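Local structure of SVP1-like protein 2 (Kluyveromyces lactis, 4V16) at residues G135-F140 with N180-V185; D131-G136 with S148-L153; V175-N180 with R205-D210; T225-M230 with L239-D244. The protein binds phosphoinositides and associates with membranes as a beta-propeller of the PROPPIN family, and is probably involved in mitochondrial or peroxisomal functions and amino acid signalling. All coordinates share one frame; numbering follows the deposited sequence.

Contact 1: residues G135-F140 with N180-V185; sequences GGVCEF and NPVKMV
Val137 points its side chain at the strand that begins near Val182 and spreads its two methyls over different parts of it. CG1 leans on the backbone, 3.3 Å from Val182 O, and CB passes 3.8 Å from Lys183 O. CG2 is the methyl that meets side chains: it lies 4.3 Å from Val182 CG1 and equally far, 4.3 Å, from Val185 CG2, bridging two valines that both reach across from the other strand. Val185 in turn divides its branches between two partners. Its CG1 stands anti to the backbone N (chi1 152°) and meets Glu139 CB at 3.7 Å, while CG2 turns to Val137.

Glu139 meets the valine with CB, while its carboxylate goes elsewhere. Its CG is anti to the backbone N (chi1 167°), and the chain then bends at chi2 and carries the carboxylate onward, where OE2 makes a weak hydrogen bond to the backbone N of Leu187. Beta-branched valines suit the place, because short, stiff side chains can fill the space between touching parts, residues 137-139 and 182-185, that run 20° apart without pairing. Cys138 points away, toward the preceding blade, where it packs on Phe102 and Ser111.

Strands 138-141 and 182-187 are each the first strand of a separate four-stranded antiparallel sheet. They are joined here by van der Waals contacts of side chains with side chains and with backbone oxygens; no hydrogen bond crosses between the two segments. First strands of adjacent blades, side by side and roughly parallel, are characteristic of a beta-propeller.

Contact 2: residues D131-G136 with S148-L153; sequences DIKFGG and SNEFNL
Gly135 docks on Ser148 and Glu150 where the chain passes from one propeller blade to the next, and an Asx turn at Asn149 shapes the loop that receives it. The one hydrogen bond between the segments runs from Gly135 N to Ser148 O (2.8 Å, 140° at the hydrogen). Glycine suits this spot, because a CB here would point into the other segment and clash with Asn149 O and Ser148 OG. At the backbone angles of Gly136 a CB would jam against the carbonyl O of Gly135, which again calls for glycine, and the backbone N of Gly136 lies over one face of the Phe134 ring, toward the rim.

Ser148 OG sits between its own backbone N and carbonyl carbon, which brings it to 3.3 Å from Gly135 CA; it also makes a weak hydrogen bond to Val137 O. Glu150 takes the same first torsion (chi1 64°) and then runs extended, laying its carboxylate against the aliphatic part of Lys133, with OE1 3.1 Å from Lys133 CD. The lysine bends at chi3, so that NZ remains 5.3 Å from Glu150 OE1, a distance at which the opposite charges may attract but are not in contact. Leu153 CD2 also comes within 3.8 Å of Gly135 O.

Asn149 points away from the other segment and works within its own loop, while its ND2 bonds His157. Its OD1 accepts two backbone donors, Phe151 N at 2.9 Å and Asn152 N at 2.7 Å, the latter bond almost straight at 176°.

Contact 3: residues V175-N180 with R205-D210; sequences VKAHAN and RVFQTD
Arg205 reaches across to Ala177 and His178 from strand 203-208, the third strand of its blade. From CB the chain leaves anti to the carbonyl carbon (chi1 -61°) and runs extended to NE, long enough to span the gap. CG passes His178 CE1 at 3.8 Å, CD comes within 3.7 Å of Ala177 O, and NE, a little farther from that oxygen, has a long, weak ion pair with Glu217. CZ then brings the guanidinium beside the imidazole, the two planes 32° apart and the two side chains sliding past each other in opposite directions. At the tip, NH1 donates to Ala177 O (2.7 Å, 132° at the hydrogen), lying in the plane of the carbonyl. His178 ND1 is also close to NH1, but at an angle too poor for a hydrogen bond.

Two residues on, Phe207 supplies the apolar half. Val175 CG1 sits over one face of its ring, 3.9 Å from the centroid, as a CH-pi contact, and Ala177 CB touches CE1 at 4.1 Å. In the WD pattern, His178 and Phe207 probably occupy the histidine and tryptophan positions; His178 packs on Thr196 and Ser198.

The loop after strand 173-176 is thus fixed to strand 203-208 by one charged N-H to carbonyl bond, which satisfies the carbonyl of the buried Ala177, while Val175 and Ala177 seal against the Phe207 ring.

Contact 4: residues T225-M230 with L239-D244; sequences TSIIDM and LAVVSD
Ser226 and Asp244 share one first torsion: OG of the serine (chi1 60°) and CG of the aspartate (chi1 66°) each stand between their own backbone N and carbonyl carbon, and this turns hydroxyl and carboxylate to each other. Ser226 OG donates to Asp244 OD2 at 2.8 Å, a weak bond. The backbone answers in return, Asp244 N giving to Ser226 O at 2.9 Å. Short side chains suit this strand end because they keep hydroxyl and carboxylate close to the backbone, so Asp244 OD2 can take both Ser226 OG and, weakly, Ser226 N.

Past Ile227, which pairs with Ser243, the register slips by one in a classic beta bulge. Ile228 takes up helical backbone angles, so that its N and that of Asp229 both point at Val242 O, at 2.8 Å and, weakly, 3.4 Å. Val242 N closes the pair to Asp229 O at 3.1 Å. The bulged Ile228 swings its chain across Asp244, CD1 lying 4.0 Å from Asp244 CB at about a right angle. On the next apolar pair, Met230 and Val241 lie side by side, CG 4.1 Å from CG2, and Ile227 CG2 adds itself to Val241 CG1.

The axes of 227-230 and 239-243 lie at 164°, antiparallel, and these are the first two strands of the blade. Ile227 and Met230 face Met184 and Cys197 on strands 182-187 and 193-198, whereas Ala240 and Val242 lie on strand 285-288; Asp229 is salt-bridged to Arg186 and bonds Ile286 N, tying its blade to those before and after.

Contacts 1, 2 and 3 join neighbouring sheets, whereas contact 4 lies within one. Contacts 1 and 4 have centres about 12 Å from the chain's centre, contacts 2 and 3 about 19 and 18 Å. Burial does not simply follow: contacts 3 and 4 are buried, 1 and 2 only partly. Contact 1 has no hydrogen bond between its segments and sets valine methyls against side chains and carbonyl oxygens; contact 2 relies on glycines and a loop, contact 3 on a guanidinium and an aromatic ring, contact 4 on strand hydrogen bonds. Contacts 1 and 2 share Gly135 and Gly136, contacts 1 and 3 share Asn180, and Met184 CE packs against Met230 N, joining contacts 1 and 4.

Contact 1: residues G135-F140 with N180-V185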
loop_
_atom_site.group_PDB
_atom_site.type_symbol
_atom_site.label_atom_id
_atom_site.label_comp_id
_atom_site.label_asym_id
_atom_site.label_seq_id
_atom_site.Cartn_x
_atom_site.Cartn_y
_atom_site.Cartn_z
ATOM N N GLY A 135 14.315 -9.727 0.193
ATOM C CA GLY A 135 13.616 -10.964 0.500
ATOM C C GLY A 135 12.260 -11.166 -0.153
ATOM O O GLY A 135 11.711 -12.269 -0.097
ATOM N N GLY A 136 11.710 -10.114 -0.753
ATOM C CA GLY A 136 10.472 -10.222 -1.509
ATOM C C GLY A 136 9.390 -9.237 -1.102
ATOM O O GLY A 136 8.409 -9.059 -1.830
ATOM N N VAL A 137 9.561 -8.601 0.054
ATOM C CA VAL A 137 8.614 -7.598 0.534
ATOM C C VAL A 137 9.341 -6.287 0.788
ATOM O O VAL A 137 10.475 -6.278 1.266
ATOM C CB VAL A 137 7.881 -8.066 1.826
ATOM C CG1 VAL A 137 8.316 -9.469 2.225
ATOM C CG2 VAL A 137 8.085 -7.093 2.994
ATOM N N CYS A 138 8.685 -5.179 0.462
ATOM C CA CYS A 138 9.272 -3.868 0.695
ATOM C C CYS A 138 8.227 -2.759 0.681
ATOM O O CYS A 138 7.077 -2.964 0.293
ATOM C CB CYS A 138 10.356 -3.571 -0.346
ATOM S SG CYS A 138 9.732 -3.180 -1.996
ATOM N N GLU A 139 8.656 -1.578 1.109
ATOM C CA GLU A 139 7.794 -0.411 1.223
ATOM C C GLU A 139 8.669 0.835 1.166
ATOM O O GLU A 139 9.750 0.867 1.755
ATOM C CB GLU A 139 6.987 -0.458 2.529
ATOM C CG GLU A 139 6.267 0.839 2.935
ATOM C CD GLU A 139 4.834 0.912 2.439
ATOM O OE1 GLU A 139 4.520 0.273 1.411
ATOM O OE2 GLU A 139 4.018 1.606 3.088
ATOM N N PHE A 140 8.203 1.849 0.449
ATOM C CA PHE A 140 8.870 3.143 0.432
ATOM C C PHE A 140 7.850 4.260 0.598
ATOM O O PHE A 140 6.842 4.304 -0.106
ATOM C CB PHE A 140 9.658 3.337 -0.861
ATOM C CG PHE A 140 10.270 4.699 -0.988
ATOM C CD1 PHE A 140 11.417 5.024 -0.285
ATOM C CD2 PHE A 140 9.693 5.658 -1.804
ATOM C CE1 PHE A 140 11.980 6.281 -0.398
ATOM C CE2 PHE A 140 10.251 6.915 -1.922
ATOM C CZ PHE A 140 11.397 7.228 -1.219
ATOM N N ASN A 180 8.940 -16.222 11.854
ATOM C CA ASN A 180 8.559 -16.604 10.503
ATOM C C ASN A 180 8.789 -15.446 9.535
ATOM O O ASN A 180 8.913 -14.298 9.965
ATOM C CB ASN A 180 7.095 -17.045 10.480
ATOM C CG ASN A 180 6.866 -18.337 11.240
ATOM O OD1 ASN A 180 7.685 -19.255 11.190
ATOM N ND2 ASN A 180 5.749 -18.412 11.956
ATOM N N PRO A 181 8.862 -15.741 8.225
ATOM C CA PRO A 181 9.098 -14.684 7.233
ATOM C C PRO A 181 8.044 -13.578 7.243
ATOM O O PRO A 181 6.848 -13.850 7.342
ATOM C CB PRO A 181 9.075 -15.439 5.895
ATOM C CG PRO A 181 8.523 -16.785 6.191
ATOM C CD PRO A 181 8.865 -17.076 7.606
ATOM N N VAL A 182 8.507 -12.335 7.144
ATOM C CA VAL A 182 7.630 -11.173 7.079
ATOM C C VAL A 182 6.798 -11.205 5.806
ATOM O O VAL A 182 7.335 -11.418 4.719
ATOM C CB VAL A 182 8.437 -9.862 7.122
ATOM C CG1 VAL A 182 7.522 -8.651 6.955
ATOM C CG2 VAL A 182 9.222 -9.765 8.422
ATOM N N LYS A 183 5.494 -10.982 5.936
ATOM C CA LYS A 183 4.602 -11.029 4.783
ATOM C C LYS A 183 4.449 -9.654 4.142
ATOM O O LYS A 183 4.596 -9.511 2.928
ATOM C CB LYS A 183 3.229 -11.573 5.177
ATOM C CG LYS A 183 2.327 -11.810 3.976
ATOM C CD LYS A 183 1.129 -12.681 4.315
ATOM C CE LYS A 183 0.420 -13.149 3.053
ATOM N NZ LYS A 183 1.291 -14.002 2.188
ATOM N N MET A 184 4.147 -8.646 4.955
ATOM C CA MET A 184 4.055 -7.283 4.450
ATOM C C MET A 184 4.440 -6.257 5.503
ATOM O O MET A 184 4.679 -6.587 6.665
ATOM C CB MET A 184 2.646 -6.990 3.932
ATOM C CG MET A 184 1.551 -7.101 4.969
ATOM S SD MET A 184 -0.043 -6.581 4.299
ATOM C CE MET A 184 0.203 -4.813 4.185
ATOM N N VAL A 185 4.485 -5.006 5.064
ATOM C CA VAL A 185 5.012 -3.910 5.857
ATOM C C VAL A 185 4.246 -2.633 5.524
ATOM O O VAL A 185 3.827 -2.438 4.382
ATOM C CB VAL A 185 6.525 -3.729 5.588
ATOM C CG1 VAL A 185 6.968 -2.284 5.801
ATOM C CG2 VAL A 185 7.337 -4.682 6.460
#

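Contact 2: residues D131-G136 with S148-L153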
loop_
_atom_site.group_PDB
_atom_site.type_symbol
_atom_site.label_atom_id
_atom_site.label_comp_id
_atom_site.label_asym_id
_atom_site.label_seq_id
_atom_site.Cartn_x
_atom_site.Cartn_y
_atom_site.Cartn_z
ATOM N N ASP A 131 21.842 -1.660 -7.194
ATOM C CA ASP A 131 20.613 -2.394 -6.922
ATOM C C ASP A 131 20.683 -3.206 -5.627
ATOM O O ASP A 131 21.690 -3.854 -5.340
ATOM C CB ASP A 131 20.301 -3.314 -8.100
ATOM C CG ASP A 131 19.547 -2.603 -9.214
ATOM O OD1 ASP A 131 19.500 -1.353 -9.207
ATOM O OD2 ASP A 131 19.014 -3.296 -10.107
ATOM N N ILE A 132 19.597 -3.162 -4.859
ATOM C CA ILE A 132 19.524 -3.825 -3.558
ATOM C C ILE A 132 18.752 -5.136 -3.651
ATOM O O ILE A 132 17.564 -5.144 -3.974
ATOM C CB ILE A 132 18.843 -2.923 -2.501
ATOM C CG1 ILE A 132 19.565 -1.575 -2.404
ATOM C CG2 ILE A 132 18.819 -3.619 -1.138
ATOM C CD1 ILE A 132 18.859 -0.553 -1.535
ATOM N N LYS A 133 19.430 -6.239 -3.357
ATOM C CA LYS A 133 18.788 -7.547 -3.349
ATOM C C LYS A 133 18.072 -7.738 -2.014
ATOM O O LYS A 133 18.610 -7.384 -0.964
ATOM C CB LYS A 133 19.817 -8.654 -3.594
ATOM C CG LYS A 133 19.203 -9.987 -3.994
ATOM C CD LYS A 133 20.195 -10.885 -4.728
ATOM C CE LYS A 133 20.402 -10.433 -6.170
ATOM N NZ LYS A 133 20.986 -11.510 -7.020
ATOM N N PHE A 134 16.859 -8.285 -2.057
ATOM C CA PHE A 134 16.008 -8.348 -0.871
ATOM C C PHE A 134 15.154 -9.617 -0.836
ATOM O O PHE A 134 15.242 -10.462 -1.726
ATOM C CB PHE A 134 15.112 -7.106 -0.809
ATOM C CG PHE A 134 13.948 -7.148 -1.760
ATOM C CD1 PHE A 134 14.148 -7.333 -3.117
ATOM C CD2 PHE A 134 12.655 -6.989 -1.295
ATOM C CE1 PHE A 134 13.077 -7.371 -3.988
ATOM C CE2 PHE A 134 11.581 -7.026 -2.161
ATOM C CZ PHE A 134 11.793 -7.216 -3.509
ATOM N N GLY A 135 14.315 -9.727 0.193
ATOM C CA GLY A 135 13.616 -10.964 0.500
ATOM C C GLY A 135 12.260 -11.166 -0.153
ATOM O O GLY A 135 11.711 -12.269 -0.097
ATOM N N GLY A 136 11.710 -10.114 -0.753
ATOM C CA GLY A 136 10.472 -10.222 -1.509
ATOM C C GLY A 136 9.390 -9.237 -1.102
ATOM O O GLY A 136 8.409 -9.059 -1.830
ATOM N N SER A 148 12.802 -6.474 3.326
ATOM C CA SER A 148 13.210 -7.663 4.064
ATOM C C SER A 148 14.558 -8.177 3.565
ATOM O O SER A 148 14.853 -8.113 2.371
ATOM C CB SER A 148 12.147 -8.758 3.942
ATOM O OG SER A 148 11.856 -9.046 2.584
ATOM N N ASN A 149 15.377 -8.677 4.487
ATOM C CA ASN A 149 16.667 -9.263 4.138
ATOM C C ASN A 149 16.476 -10.439 3.185
ATOM O O ASN A 149 15.492 -11.169 3.289
ATOM C CB ASN A 149 17.404 -9.709 5.399
ATOM C CG ASN A 149 18.762 -10.301 5.101
ATOM O OD1 ASN A 149 18.886 -11.496 4.832
ATOM N ND2 ASN A 149 19.793 -9.467 5.151
ATOM N N GLU A 150 17.414 -10.625 2.258
ATOM C CA GLU A 150 17.214 -11.587 1.176
ATOM C C GLU A 150 17.331 -13.042 1.633
ATOM O O GLU A 150 16.876 -13.948 0.929
ATOM C CB GLU A 150 18.203 -11.324 0.034
ATOM C CG GLU A 150 19.666 -11.522 0.393
ATOM C CD GLU A 150 20.564 -11.632 -0.832
ATOM O OE1 GLU A 150 20.116 -12.185 -1.861
ATOM O OE2 GLU A 150 21.726 -11.174 -0.760
ATOM N N PHE A 151 17.929 -13.265 2.801
ATOM C CA PHE A 151 18.083 -14.616 3.339
ATOM C C PHE A 151 17.417 -14.754 4.708
ATOM O O PHE A 151 16.850 -15.801 5.026
ATOM C CB PHE A 151 19.566 -14.991 3.424
ATOM C CG PHE A 151 20.236 -15.104 2.081
ATOM C CD1 PHE A 151 19.754 -15.983 1.123
ATOM C CD2 PHE A 151 21.348 -14.338 1.780
ATOM C CE1 PHE A 151 20.364 -16.087 -0.112
ATOM C CE2 PHE A 151 21.964 -14.439 0.546
ATOM C CZ PHE A 151 21.471 -15.316 -0.400
ATOM N N ASN A 152 17.486 -13.696 5.510
ATOM C CA ASN A 152 16.811 -13.667 6.803
ATOM C C ASN A 152 15.443 -13.003 6.665
ATOM O O ASN A 152 15.261 -11.840 7.026
ATOM C CB ASN A 152 17.667 -12.936 7.836
ATOM C CG ASN A 152 19.084 -13.480 7.903
ATOM O OD1 ASN A 152 20.054 -12.720 7.907
ATOM N ND2 ASN A 152 19.210 -14.803 7.944
ATOM N N LEU A 153 14.485 -13.762 6.143
ATOM C CA LEU A 153 13.187 -13.223 5.748
ATOM C C LEU A 153 12.393 -12.629 6.910
ATOM O O LEU A 153 11.451 -11.867 6.696
ATOM C CB LEU A 153 12.356 -14.316 5.077
ATOM C CG LEU A 153 12.999 -15.028 3.884
ATOM C CD1 LEU A 153 12.009 -16.020 3.297
ATOM C CD2 LEU A 153 13.467 -14.042 2.823
#

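Contact 3: residues V175-N180 with R205-D210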
loop_
_atom_site.group_PDB
_atom_site.type_symbol
_atom_site.label_atom_id
_atom_site.label_comp_id
_atom_site.label_asym_id
_atom_site.label_seq_id
_atom_site.Cartn_x
_atom_site.Cartn_y
_atom_site.Cartn_z
ATOM N N VAL A 175 16.108 -4.903 11.890
ATOM C CA VAL A 175 15.155 -5.330 12.910
ATOM C C VAL A 175 14.724 -6.775 12.709
ATOM O O VAL A 175 14.182 -7.127 11.663
ATOM C CB VAL A 175 13.894 -4.442 12.907
ATOM C CG1 VAL A 175 12.942 -4.856 14.023
ATOM C CG2 VAL A 175 14.272 -2.976 13.044
ATOM N N LYS A 176 14.963 -7.607 13.717
ATOM C CA LYS A 176 14.418 -8.957 13.728
ATOM C C LYS A 176 12.928 -8.875 14.045
ATOM O O LYS A 176 12.525 -8.942 15.206
ATOM C CB LYS A 176 15.144 -9.827 14.741
ATOM N N ALA A 177 12.116 -8.723 13.003
ATOM C CA ALA A 177 10.695 -8.439 13.168
ATOM C C ALA A 177 9.899 -9.661 13.623
ATOM O O ALA A 177 9.063 -9.562 14.521
ATOM C CB ALA A 177 10.120 -7.898 11.873
ATOM N N HIS A 178 10.155 -10.808 12.999
ATOM C CA HIS A 178 9.405 -12.025 13.295
ATOM C C HIS A 178 10.268 -13.277 13.175
ATOM O O HIS A 178 11.321 -13.261 12.533
ATOM C CB HIS A 178 8.203 -12.152 12.356
ATOM C CG HIS A 178 7.180 -11.072 12.526
ATOM N ND1 HIS A 178 6.141 -11.167 13.427
ATOM C CD2 HIS A 178 7.019 -9.888 11.891
ATOM C CE1 HIS A 178 5.393 -10.081 13.349
ATOM N NE2 HIS A 178 5.904 -9.289 12.424
ATOM N N ALA A 179 9.813 -14.359 13.797
ATOM C CA ALA A 179 10.457 -15.657 13.651
ATOM C C ALA A 179 10.209 -16.191 12.246
ATOM O O ALA A 179 11.142 -16.567 11.536
ATOM C CB ALA A 179 9.939 -16.631 14.691
ATOM N N ASN A 180 8.940 -16.222 11.854
ATOM C CA ASN A 180 8.559 -16.604 10.503
ATOM C C ASN A 180 8.789 -15.446 9.535
ATOM O O ASN A 180 8.913 -14.298 9.965
ATOM C CB ASN A 180 7.095 -17.045 10.480
ATOM C CG ASN A 180 6.866 -18.337 11.240
ATOM O OD1 ASN A 180 7.685 -19.255 11.190
ATOM N ND2 ASN A 180 5.749 -18.412 11.956
ATOM N N ARG A 205 3.210 -6.526 14.790
ATOM C CA ARG A 205 4.159 -5.753 15.586
ATOM C C ARG A 205 4.391 -4.366 14.999
ATOM O O ARG A 205 4.316 -4.175 13.786
ATOM C CB ARG A 205 5.488 -6.500 15.697
ATOM C CG ARG A 205 5.377 -7.853 16.381
ATOM C CD ARG A 205 6.692 -8.256 17.027
ATOM N NE ARG A 205 6.563 -9.482 17.814
ATOM C CZ ARG A 205 6.920 -10.698 17.403
ATOM N NH1 ARG A 205 7.447 -10.885 16.197
ATOM N NH2 ARG A 205 6.753 -11.739 18.208
ATOM N N VAL A 206 4.666 -3.405 15.879
ATOM C CA VAL A 206 4.939 -2.027 15.480
ATOM C C VAL A 206 6.310 -1.595 15.993
ATOM O O VAL A 206 6.600 -1.724 17.182
ATOM C CB VAL A 206 3.867 -1.061 16.014
ATOM C CG1 VAL A 206 4.154 0.367 15.565
ATOM C CG2 VAL A 206 2.486 -1.494 15.548
ATOM N N PHE A 207 7.143 -1.078 15.092
ATOM C CA PHE A 207 8.501 -0.661 15.436
ATOM C C PHE A 207 8.739 0.811 15.112
ATOM O O PHE A 207 8.101 1.368 14.216
ATOM C CB PHE A 207 9.531 -1.509 14.686
ATOM C CG PHE A 207 9.404 -2.982 14.932
ATOM C CD1 PHE A 207 8.589 -3.763 14.130
ATOM C CD2 PHE A 207 10.112 -3.589 15.954
ATOM C CE1 PHE A 207 8.476 -5.122 14.351
ATOM C CE2 PHE A 207 10.002 -4.946 16.179
ATOM C CZ PHE A 207 9.184 -5.714 15.377
ATOM N N GLN A 208 9.662 1.431 15.844
ATOM C CA GLN A 208 10.124 2.780 15.526
ATOM C C GLN A 208 11.179 2.739 14.426
ATOM O O GLN A 208 12.146 1.987 14.515
ATOM C CB GLN A 208 10.700 3.464 16.768
ATOM C CG GLN A 208 9.670 4.177 17.625
ATOM C CD GLN A 208 10.281 4.823 18.854
ATOM O OE1 GLN A 208 11.458 5.188 18.858
ATOM N NE2 GLN A 208 9.484 4.961 19.907
ATOM N N THR A 209 10.995 3.554 13.394
ATOM C CA THR A 209 11.950 3.606 12.292
ATOM C C THR A 209 13.269 4.249 12.712
ATOM O O THR A 209 14.271 4.139 12.008
ATOM C CB THR A 209 11.389 4.390 11.096
ATOM O OG1 THR A 209 11.002 5.703 11.519
ATOM C CG2 THR A 209 10.190 3.675 10.506
ATOM N N ASP A 210 13.263 4.925 13.856
ATOM C CA ASP A 210 14.454 5.603 14.353
ATOM C C ASP A 210 15.510 4.604 14.808
ATOM O O ASP A 210 16.690 4.741 14.483
ATOM C CB ASP A 210 14.094 6.536 15.513
ATOM C CG ASP A 210 12.917 7.435 15.196
ATOM O OD1 ASP A 210 12.704 7.741 14.002
ATOM O OD2 ASP A 210 12.205 7.834 16.141
#

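Contact 4: residues T225-M230 with L239-D244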
loop_
_atom_site.group_PDB
_atom_site.type_symbol
_atom_site.label_atom_id
_atom_site.label_comp_id
_atom_site.label_asym_id
_atom_site.label_seq_id
_atom_site.Cartn_x
_atom_site.Cartn_y
_atom_site.Cartn_z
ATOM N N THR A 225 -4.001 -16.870 9.672
ATOM C CA THR A 225 -4.616 -16.335 8.465
ATOM C C THR A 225 -3.587 -15.557 7.663
ATOM O O THR A 225 -2.592 -15.084 8.212
ATOM C CB THR A 225 -5.797 -15.399 8.792
ATOM O OG1 THR A 225 -5.356 -14.365 9.680
ATOM C CG2 THR A 225 -6.943 -16.168 9.435
ATOM N N SER A 226 -3.824 -15.426 6.363
ATOM C CA SER A 226 -3.018 -14.542 5.536
ATOM C C SER A 226 -3.638 -13.150 5.558
ATOM O O SER A 226 -4.848 -12.997 5.386
ATOM C CB SER A 226 -2.914 -15.068 4.102
ATOM O OG SER A 226 -4.192 -15.172 3.501
ATOM N N ILE A 227 -2.803 -12.142 5.780
ATOM C CA ILE A 227 -3.269 -10.765 5.888
ATOM C C ILE A 227 -3.270 -10.084 4.522
ATOM O O ILE A 227 -2.250 -10.038 3.836
ATOM C CB ILE A 227 -2.398 -9.979 6.881
ATOM C CG1 ILE A 227 -2.668 -10.485 8.301
ATOM C CG2 ILE A 227 -2.680 -8.483 6.802
ATOM C CD1 ILE A 227 -1.596 -10.123 9.297
ATOM N N ILE A 228 -4.427 -9.549 4.145
ATOM C CA ILE A 228 -4.629 -8.991 2.812
ATOM C C ILE A 228 -4.106 -7.564 2.704
ATOM O O ILE A 228 -3.487 -7.203 1.702
ATOM C CB ILE A 228 -6.119 -9.000 2.423
ATOM C CG1 ILE A 228 -6.724 -10.392 2.627
ATOM C CG2 ILE A 228 -6.301 -8.543 0.980
ATOM C CD1 ILE A 228 -6.020 -11.496 1.866
ATOM N N ASP A 229 -4.370 -6.747 3.719
ATOM C CA ASP A 229 -3.877 -5.373 3.712
ATOM C C ASP A 229 -3.865 -4.730 5.097
ATOM O O ASP A 229 -4.641 -5.101 5.980
ATOM C CB ASP A 229 -4.722 -4.516 2.764
ATOM C CG ASP A 229 -4.049 -3.201 2.407
ATOM O OD1 ASP A 229 -2.802 -3.168 2.333
ATOM O OD2 ASP A 229 -4.766 -2.202 2.195
ATOM N N MET A 230 -2.962 -3.766 5.265
ATOM C CA MET A 230 -2.895 -2.923 6.454
ATOM C C MET A 230 -2.887 -1.461 6.035
ATOM O O MET A 230 -2.503 -1.133 4.913
ATOM C CB MET A 230 -1.639 -3.215 7.272
ATOM C CG MET A 230 -1.596 -4.575 7.928
ATOM S SD MET A 230 0.005 -4.836 8.710
ATOM C CE MET A 230 -0.376 -6.218 9.776
ATOM N N LEU A 239 -4.639 1.510 13.393
ATOM C CA LEU A 239 -4.177 0.640 12.321
ATOM C C LEU A 239 -5.297 -0.302 11.885
ATOM O O LEU A 239 -5.762 -1.131 12.668
ATOM C CB LEU A 239 -2.955 -0.160 12.778
ATOM C CG LEU A 239 -2.311 -1.091 11.751
ATOM C CD1 LEU A 239 -1.665 -0.294 10.629
ATOM C CD2 LEU A 239 -1.295 -2.002 12.423
ATOM N N ALA A 240 -5.731 -0.165 10.634
ATOM C CA ALA A 240 -6.754 -1.043 10.070
ATOM C C ALA A 240 -6.115 -2.290 9.465
ATOM O O ALA A 240 -5.032 -2.217 8.887
ATOM C CB ALA A 240 -7.567 -0.303 9.022
ATOM N N VAL A 241 -6.788 -3.429 9.604
ATOM C CA VAL A 241 -6.275 -4.701 9.104
ATOM C C VAL A 241 -7.403 -5.562 8.547
ATOM O O VAL A 241 -8.488 -5.620 9.123
ATOM C CB VAL A 241 -5.548 -5.493 10.214
ATOM C CG1 VAL A 241 -4.970 -6.792 9.666
ATOM C CG2 VAL A 241 -4.452 -4.648 10.848
ATOM N N VAL A 242 -7.133 -6.234 7.429
ATOM C CA VAL A 242 -8.083 -7.174 6.837
ATOM C C VAL A 242 -7.390 -8.503 6.539
ATOM O O VAL A 242 -6.329 -8.534 5.914
ATOM C CB VAL A 242 -8.705 -6.614 5.541
ATOM C CG1 VAL A 242 -9.613 -7.646 4.887
ATOM C CG2 VAL A 242 -9.485 -5.336 5.831
ATOM N N SER A 243 -8.002 -9.595 6.989
ATOM C CA SER A 243 -7.453 -10.934 6.794
ATOM C C SER A 243 -8.205 -11.677 5.698
ATOM O O SER A 243 -9.228 -11.199 5.208
ATOM C CB SER A 243 -7.520 -11.729 8.095
ATOM O OG SER A 243 -8.856 -11.812 8.561
ATOM N N ASP A 244 -7.704 -12.850 5.322
ATOM C CA ASP A 244 -8.387 -13.678 4.334
ATOM C C ASP A 244 -9.618 -14.336 4.962
ATOM O O ASP A 244 -10.408 -14.978 4.270
ATOM C CB ASP A 244 -7.436 -14.731 3.748
ATOM C CG ASP A 244 -6.984 -15.760 4.770
ATOM O OD1 ASP A 244 -7.253 -15.582 5.975
ATOM O OD2 ASP A 244 -6.340 -16.751 4.362
#